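Local atomic coordinates of molybdenum cofactor carrier protein (Chlamydomonas reinhardtii, PDB entry 2IZ6), a protein that probably binds the molybdenum cofactor and carries it within the algal cell, using a Rossmann-like fold of the SLOG superfamily. Residues M19-K23 with A24-E28; A34-L37 with G38-I41; E144-F147 with T148-D151. One frame throughout, in Å; residues are numbered along the deposited sequence.

Contact 1 of 3, residues M19-K23 with A24-E28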
loop_
_atom_site.group_PDB
_atom_site.type_symbol
_atom_site.label_atom_id
_atom_site.label_comp_id
_atom_site.label_asym_id
_atom_site.label_seq_id
_atom_site.Cartn_x
_atom_site.Cartn_y
_atom_site.Cartn_z
ATOM N N MET A 19 11.852 15.483 -2.711
ATOM C CA MET A 19 10.493 15.546 -3.282
ATOM C C MET A 19 10.264 16.886 -3.906
ATOM O O MET A 19 10.715 17.909 -3.405
ATOM C CB MET A 19 9.526 15.472 -2.158
ATOM C CG MET A 19 9.513 14.257 -1.413
ATOM S SD MET A 19 8.369 13.044 -2.128
ATOM C CE MET A 19 7.541 13.870 -3.534
ATOM N N GLY A 20 9.503 16.902 -4.992
ATOM C CA GLY A 20 9.059 18.121 -5.488
ATOM C C GLY A 20 8.043 17.822 -6.557
ATOM O O GLY A 20 7.798 16.647 -6.882
ATOM N N PRO A 21 7.436 18.873 -7.058
ATOM C CA PRO A 21 6.423 18.746 -8.154
ATOM C C PRO A 21 7.059 18.317 -9.475
ATOM O O PRO A 21 8.283 18.442 -9.662
ATOM C CB PRO A 21 5.836 20.140 -8.239
ATOM C CG PRO A 21 6.797 21.019 -7.634
ATOM C CD PRO A 21 7.597 20.255 -6.641
ATOM N N GLY A 22 6.235 17.817 -10.373
ATOM C CA GLY A 22 6.663 17.399 -11.687
ATOM C C GLY A 22 6.700 18.573 -12.647
ATOM O O GLY A 22 6.552 19.760 -12.258
ATOM N N LYS A 23 6.935 18.220 -13.909
ATOM C CA LYS A 23 7.240 19.165 -14.975
ATOM C C LYS A 23 6.401 20.451 -14.911
ATOM O O LYS A 23 6.925 21.547 -14.637
ATOM C CB LYS A 23 7.059 18.453 -16.337
ATOM C CG LYS A 23 7.744 19.115 -17.513
ATOM C CD LYS A 23 7.902 18.156 -18.697
ATOM C CE LYS A 23 7.495 18.814 -20.003
ATOM N NZ LYS A 23 8.105 18.154 -21.205
ATOM N N ALA A 24 5.097 20.291 -15.096
ATOM C CA ALA A 24 4.185 21.411 -15.353
ATOM C C ALA A 24 4.153 22.514 -14.280
ATOM O O ALA A 24 3.820 23.676 -14.594
ATOM C CB ALA A 24 2.780 20.873 -15.583
ATOM N N ASP A 25 4.517 22.145 -13.041
ATOM C CA ASP A 25 4.251 22.933 -11.800
ATOM C C ASP A 25 5.529 23.315 -11.049
ATOM O O ASP A 25 5.521 23.612 -9.844
ATOM C CB ASP A 25 3.387 22.071 -10.880
ATOM C CG ASP A 25 2.221 21.474 -11.632
ATOM O OD1 ASP A 25 1.685 22.238 -12.455
ATOM O OD2 ASP A 25 1.887 20.274 -11.469
ATOM N N THR A 26 6.599 23.309 -11.823
ATOM C CA THR A 26 7.927 23.599 -11.398
ATOM C C THR A 26 8.509 24.775 -12.186
ATOM O O THR A 26 8.536 24.749 -13.413
ATOM C CB THR A 26 8.699 22.364 -11.674
ATOM O OG1 THR A 26 8.057 21.283 -10.951
ATOM C CG2 THR A 26 10.129 22.512 -11.251
ATOM N N ALA A 27 8.964 25.797 -11.478
ATOM C CA ALA A 27 9.710 26.891 -12.044
ATOM C C ALA A 27 11.171 26.515 -12.347
ATOM O O ALA A 27 11.751 25.687 -11.671
ATOM C CB ALA A 27 9.672 28.068 -11.112
ATOM N N GLU A 28 11.785 27.156 -13.343
ATOM C CA GLU A 28 13.178 26.849 -13.683
ATOM C C GLU A 28 14.161 27.008 -12.525
ATOM O O GLU A 28 15.075 26.220 -12.442
ATOM C CB GLU A 28 13.664 27.615 -14.931
ATOM C CG GLU A 28 12.920 27.198 -16.120
ATOM C CD GLU A 28 13.545 27.698 -17.432
ATOM O OE1 GLU A 28 14.435 28.561 -17.364
ATOM O OE2 GLU A 28 13.191 27.157 -18.473
HETATM O O HOH W 1 3.764 18.274 -10.120
#

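Contact 2 of 3, residues A34-L37 with G38-I41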
loop_
_atom_site.group_PDB
_atom_site.type_symbol
_atom_site.label_atom_id
_atom_site.label_comp_id
_atom_site.label_asym_id
_atom_site.label_seq_id
_atom_site.Cartn_x
_atom_site.Cartn_y
_atom_site.Cartn_z
ATOM N N ALA A 34 17.255 21.950 -7.616
ATOM C CA ALA A 34 17.226 20.519 -7.493
ATOM C C ALA A 34 18.462 19.827 -8.024
ATOM O O ALA A 34 19.042 18.917 -7.343
ATOM C CB ALA A 34 15.956 19.957 -8.119
ATOM N N ASN A 35 18.937 20.284 -9.186
ATOM C CA ASN A 35 20.160 19.694 -9.751
ATOM C C ASN A 35 21.370 19.917 -8.806
ATOM O O ASN A 35 22.163 19.002 -8.584
ATOM C CB ASN A 35 20.386 20.271 -11.182
ATOM C CG ASN A 35 21.557 19.627 -11.872
ATOM O OD1 ASN A 35 22.647 20.141 -11.828
ATOM N ND2 ASN A 35 21.372 18.393 -12.372
ATOM N N GLU A 36 21.527 21.146 -8.313
ATOM C CA GLU A 36 22.619 21.493 -7.404
ATOM C C GLU A 36 22.522 20.749 -6.139
ATOM O O GLU A 36 23.529 20.300 -5.622
ATOM C CB GLU A 36 22.624 22.978 -7.109
ATOM C CG GLU A 36 23.864 23.429 -6.321
ATOM C CD GLU A 36 25.257 23.230 -7.033
ATOM O OE1 GLU A 36 25.354 23.182 -8.288
ATOM O OE2 GLU A 36 26.289 23.097 -6.301
ATOM N N LEU A 37 21.286 20.640 -5.647
ATOM C CA LEU A 37 21.083 19.884 -4.430
ATOM C C LEU A 37 21.549 18.448 -4.629
ATOM O O LEU A 37 22.219 17.904 -3.718
ATOM C CB LEU A 37 19.608 19.943 -4.065
ATOM C CG LEU A 37 19.252 19.221 -2.776
ATOM C CD1 LEU A 37 19.701 19.976 -1.570
ATOM C CD2 LEU A 37 17.742 18.903 -2.739
ATOM N N GLY A 38 21.118 17.781 -5.689
ATOM C CA GLY A 38 21.551 16.419 -6.059
ATOM C C GLY A 38 23.061 16.263 -6.074
ATOM O O GLY A 38 23.656 15.337 -5.464
ATOM N N LYS A 39 23.727 17.231 -6.661
ATOM C CA LYS A 39 25.239 17.296 -6.707
ATOM C C LYS A 39 25.796 17.269 -5.332
ATOM O O LYS A 39 26.662 16.479 -5.069
ATOM C CB LYS A 39 25.696 18.540 -7.529
ATOM C CG LYS A 39 25.479 18.452 -8.937
ATOM C CD LYS A 39 26.332 19.567 -9.590
ATOM C CE LYS A 39 25.649 20.254 -10.726
ATOM N NZ LYS A 39 26.397 21.577 -11.003
ATOM N N GLN A 40 25.250 18.071 -4.430
ATOM C CA GLN A 40 25.830 18.260 -3.115
ATOM C C GLN A 40 25.556 17.082 -2.300
ATOM O O GLN A 40 26.389 16.671 -1.487
ATOM C CB GLN A 40 25.331 19.580 -2.527
ATOM C CG GLN A 40 25.830 20.768 -3.327
ATOM C CD GLN A 40 27.356 20.879 -3.451
ATOM O OE1 GLN A 40 28.122 20.447 -2.546
ATOM N NE2 GLN A 40 27.810 21.532 -4.532
ATOM N N ILE A 41 24.372 16.488 -2.475
ATOM C CA ILE A 41 24.088 15.272 -1.738
ATOM C C ILE A 41 25.121 14.202 -2.072
ATOM O O ILE A 41 25.607 13.533 -1.179
ATOM C CB ILE A 41 22.594 14.774 -1.987
ATOM C CG1 ILE A 41 21.631 15.736 -1.294
ATOM C CG2 ILE A 41 22.383 13.294 -1.731
ATOM C CD1 ILE A 41 20.214 15.588 -1.788
#

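Contact 3 of 3, residues E144-F147 with T148-D151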
loop_
_atom_site.group_PDB
_atom_site.type_symbol
_atom_site.label_atom_id
_atom_site.label_comp_id
_atom_site.label_asym_id
_atom_site.label_seq_id
_atom_site.Cartn_x
_atom_site.Cartn_y
_atom_site.Cartn_z
ATOM N N GLU A 144 5.693 27.202 4.292
ATOM C CA GLU A 144 6.649 27.278 5.380
ATOM C C GLU A 144 5.949 27.490 6.722
ATOM O O GLU A 144 6.220 26.821 7.736
ATOM C CB GLU A 144 7.648 28.415 5.105
ATOM C CG GLU A 144 8.544 28.203 3.825
ATOM C CD GLU A 144 9.347 29.443 3.410
ATOM O OE1 GLU A 144 9.074 30.510 3.970
ATOM O OE2 GLU A 144 10.230 29.298 2.553
ATOM N N LYS A 145 4.979 28.411 6.719
ATOM C CA LYS A 145 4.247 28.724 7.949
ATOM C C LYS A 145 3.359 27.549 8.384
ATOM O O LYS A 145 3.335 27.166 9.552
ATOM C CB LYS A 145 3.380 29.997 7.737
ATOM C CG LYS A 145 4.238 31.254 7.668
ATOM C CD LYS A 145 3.418 32.556 7.536
ATOM C CE LYS A 145 4.142 33.621 6.607
ATOM N NZ LYS A 145 4.769 34.875 7.227
ATOM N N PHE A 146 2.692 26.914 7.424
ATOM C CA PHE A 146 1.812 25.782 7.716
ATOM C C PHE A 146 2.573 24.573 8.303
ATOM O O PHE A 146 2.261 24.088 9.394
ATOM C CB PHE A 146 1.010 25.390 6.494
ATOM C CG PHE A 146 0.218 24.104 6.710
ATOM C CD1 PHE A 146 -0.821 24.054 7.613
ATOM C CD2 PHE A 146 0.576 22.931 6.047
ATOM C CE1 PHE A 146 -1.543 22.823 7.819
ATOM C CE2 PHE A 146 -0.142 21.757 6.211
ATOM C CZ PHE A 146 -1.153 21.694 7.095
ATOM N N PHE A 147 3.689 24.186 7.665
ATOM C CA PHE A 147 4.411 23.004 8.117
ATOM C C PHE A 147 5.074 23.319 9.410
ATOM O O PHE A 147 5.145 22.501 10.322
ATOM C CB PHE A 147 5.393 22.461 7.005
ATOM C CG PHE A 147 4.665 21.797 5.884
ATOM C CD1 PHE A 147 4.631 22.317 4.653
ATOM C CD2 PHE A 147 3.913 20.660 6.136
ATOM C CE1 PHE A 147 3.852 21.716 3.630
ATOM C CE2 PHE A 147 3.163 20.047 5.103
ATOM C CZ PHE A 147 3.127 20.587 3.915
ATOM N N THR A 148 5.581 24.549 9.552
ATOM C CA THR A 148 6.119 24.922 10.879
ATOM C C THR A 148 5.063 24.875 11.998
ATOM O O THR A 148 5.379 24.491 13.118
ATOM C CB THR A 148 6.796 26.319 10.861
ATOM O OG1 THR A 148 7.838 26.317 9.890
ATOM C CG2 THR A 148 7.330 26.705 12.271
ATOM N N SER A 149 3.836 25.235 11.716
ATOM C CA SER A 149 2.760 25.046 12.722
ATOM C C SER A 149 2.490 23.581 13.050
ATOM O O SER A 149 2.051 23.311 14.175
ATOM C CB SER A 149 1.423 25.690 12.292
ATOM O OG SER A 149 0.743 25.032 11.188
ATOM N N LEU A 150 2.672 22.662 12.085
ATOM C CA LEU A 150 2.488 21.217 12.360
ATOM C C LEU A 150 3.503 20.671 13.315
ATOM O O LEU A 150 3.175 19.853 14.180
ATOM C CB LEU A 150 2.494 20.328 11.104
ATOM C CG LEU A 150 1.352 20.498 10.118
ATOM C CD1 LEU A 150 1.475 19.505 9.023
ATOM C CD2 LEU A 150 -0.037 20.378 10.785
ATOM N N ASP A 151 4.761 21.066 13.140
ATOM C CA ASP A 151 5.818 20.644 14.044
ATOM C C ASP A 151 7.032 21.530 13.888
ATOM O O ASP A 151 7.840 21.357 12.972
ATOM C CB ASP A 151 6.176 19.157 13.817
ATOM C CG ASP A 151 7.030 18.596 14.931
ATOM O OD1 ASP A 151 7.941 19.304 15.410
ATOM O OD2 ASP A 151 6.831 17.420 15.304
#

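Contact 1 of 3, residues M19-K23 with A24-E28
Thr26 folds back on Gly22 and Pro21, and its hydroxyl is the tightest point of this short turn. Thr26 OG1 donates to Gly22 O over 2.5 Å. The threonine torsion explains the reach: OG1 stands anti to its own carbonyl carbon and beside the backbone N (chi1 -58°), which turns it back into the loop. Gly22 O is gripped a second time by Asp25 N at 3.2 Å, with an N-H...O angle of 160°. This i+3 to i bond, with helical backbone angles at Lys23 and Ala24, makes 22-25 a beta turn of 3-10 character. Both donors lie well out of the carbonyl plane, and they come from opposite faces of it. A weaker bond follows one residue on, from Thr26 N to Lys23 O at 3.3 Å. Proline carbon closes the packed side: Pro21 CG lies 3.6 Å from Thr26 OG1 and equally close to Asp25 O, the proline ring crossing the threonine side chain at a slant. Beyond it Thr26 leans on Val57 of helix 57-67.

The other side is loose and wet. The Asp25 carboxylate makes no direct bond to 19-23; a water links it to Gly22, donating to Asp25 OD2 at 3.1 Å and accepting from Gly22 N at an unusually short, hence doubtful, 2.5 Å. The Lys23 side chain runs outward from the turn. Ala27 is the N-cap of helix 28-43; the turn lies in the loop that joins strand 15-19 to it. The chemistry implies a loop shaped chiefly by one carbonyl that accepts two hydrogen bonds: backbone and hydroxyl donors fix the bend, whereas the aspartate is coupled to it through solvent and is probably freer to move.

Contact 2 of 3, residues A34-L37 with G38-I41
Gly38 opens the second half by meeting Ala34: Gly38 N donates to Ala34 O at 2.9 Å. Lys39 comes next, its backbone N bonded to Asn35 O, while its side chain runs back along the preceding turn. Its CE rests 3.2 Å from Asn35 OD1, and NZ forms a salt bridge of 3.3 Å with Glu36 OE1, long and weak as a hydrogen bond. Gln40 takes the other carboxylate oxygen: NE2 donates to Glu36 OE2 at 2.8 Å (157°), meeting it on the anti side and 29° out of the carboxylate plane. In the glutamate, the bend at chi2 (62°) brings the carboxylate over toward Lys39 and Gln40, where one oxygen meets each; the amide bond, with the weaker lysine contact, probably limits its rotation. Ile41 ends the walk on the buried side: its N bonds to Leu37 O, and its CD1 lies 3.9 Å from Leu37 CG. These two apolar chains reach Val18 of strand 15-19 and Ile165 of helix 161-173. Pairs i to i+3 and i to i+4, polar on one flank and apolar on the other, mark an amphipathic helix, here the crossover of the beta-alpha-beta unit 15-19, 28-43, 47-51 in a Rossmann-like fold.

Contact 3 of 3, residues E144-F147 with T148-D151
Residues 144-147 and 148-150 are consecutive parts of helix 141-150, the second its last turn, linked by i to i+4 backbone bonds: Thr148 N to Glu144 O, Ser149 N to Lys145 O at 2.9 Å, and Leu150 N to Phe146 O. Asp151 N still bonds to Phe147 O at 3.2 Å and 162°, although Asp151 is the first residue to leave helical backbone angles.

Two hydroxyls add to these bonds. Thr148 OG1 donates to Glu144 O at 2.7 Å, reaching the face of that carbonyl opposite to Thr148 N. Ser149 OG sits between its own N and carbonyl carbon (chi1 70°), a torsion that folds it back to the carbonyl three residues earlier, Phe146 O, where it donates at 2.5 Å in the carbonyl plane, on a lone pair. Each of the two acceptors thus has two donors.

The apolar side rests on Leu150. Its CG lies 4.1 Å above the Phe146 ring plane, displaced toward the rim, and CD1 is 3.9 Å from Phe146 CZ. The same methyl carbon reaches Phe147 CD2 at 4.0 Å. Replacing Leu150 by an alanine would probably uncover part of one face of the Phe146 ring, open a gap beside Phe147 CD2 and leave the Phe146 ring freer to turn.

Phe147 also packs on Ala121, Val124 and Leu128 of helix 118-129. Phe146 meets Phe146 of the second subunit with planes about 15° apart, and each Phe146 stands edge-to-face to Phe147 of the partner. An aromatic cluster on the crossover helix of the beta-alpha-beta unit 134-137, 141-150, 155-158 forms part of a subunit interface.

The three contacts follow one another along the chain, and none touches another. Contact 1 lies in the loop between strand 15-19 and helix 28-43, and contact 2 sits on that same helix, their centres 15 Å apart. Contact 3, on helix 141-150, is 21 Å from contact 1 and 25 Å from contact 2, centre to centre. All are tied to one parallel seven-stranded sheet: strand 15-19 is its central strand, whereas helix 141-150 connects strand 134-137 to an edge strand of the chain's sheet, 155-158. The first two therefore shape one beta-alpha-beta unit at the middle of the fold, and the third lies toward one edge of the sheet, where a second subunit of the four-chain assembly is met.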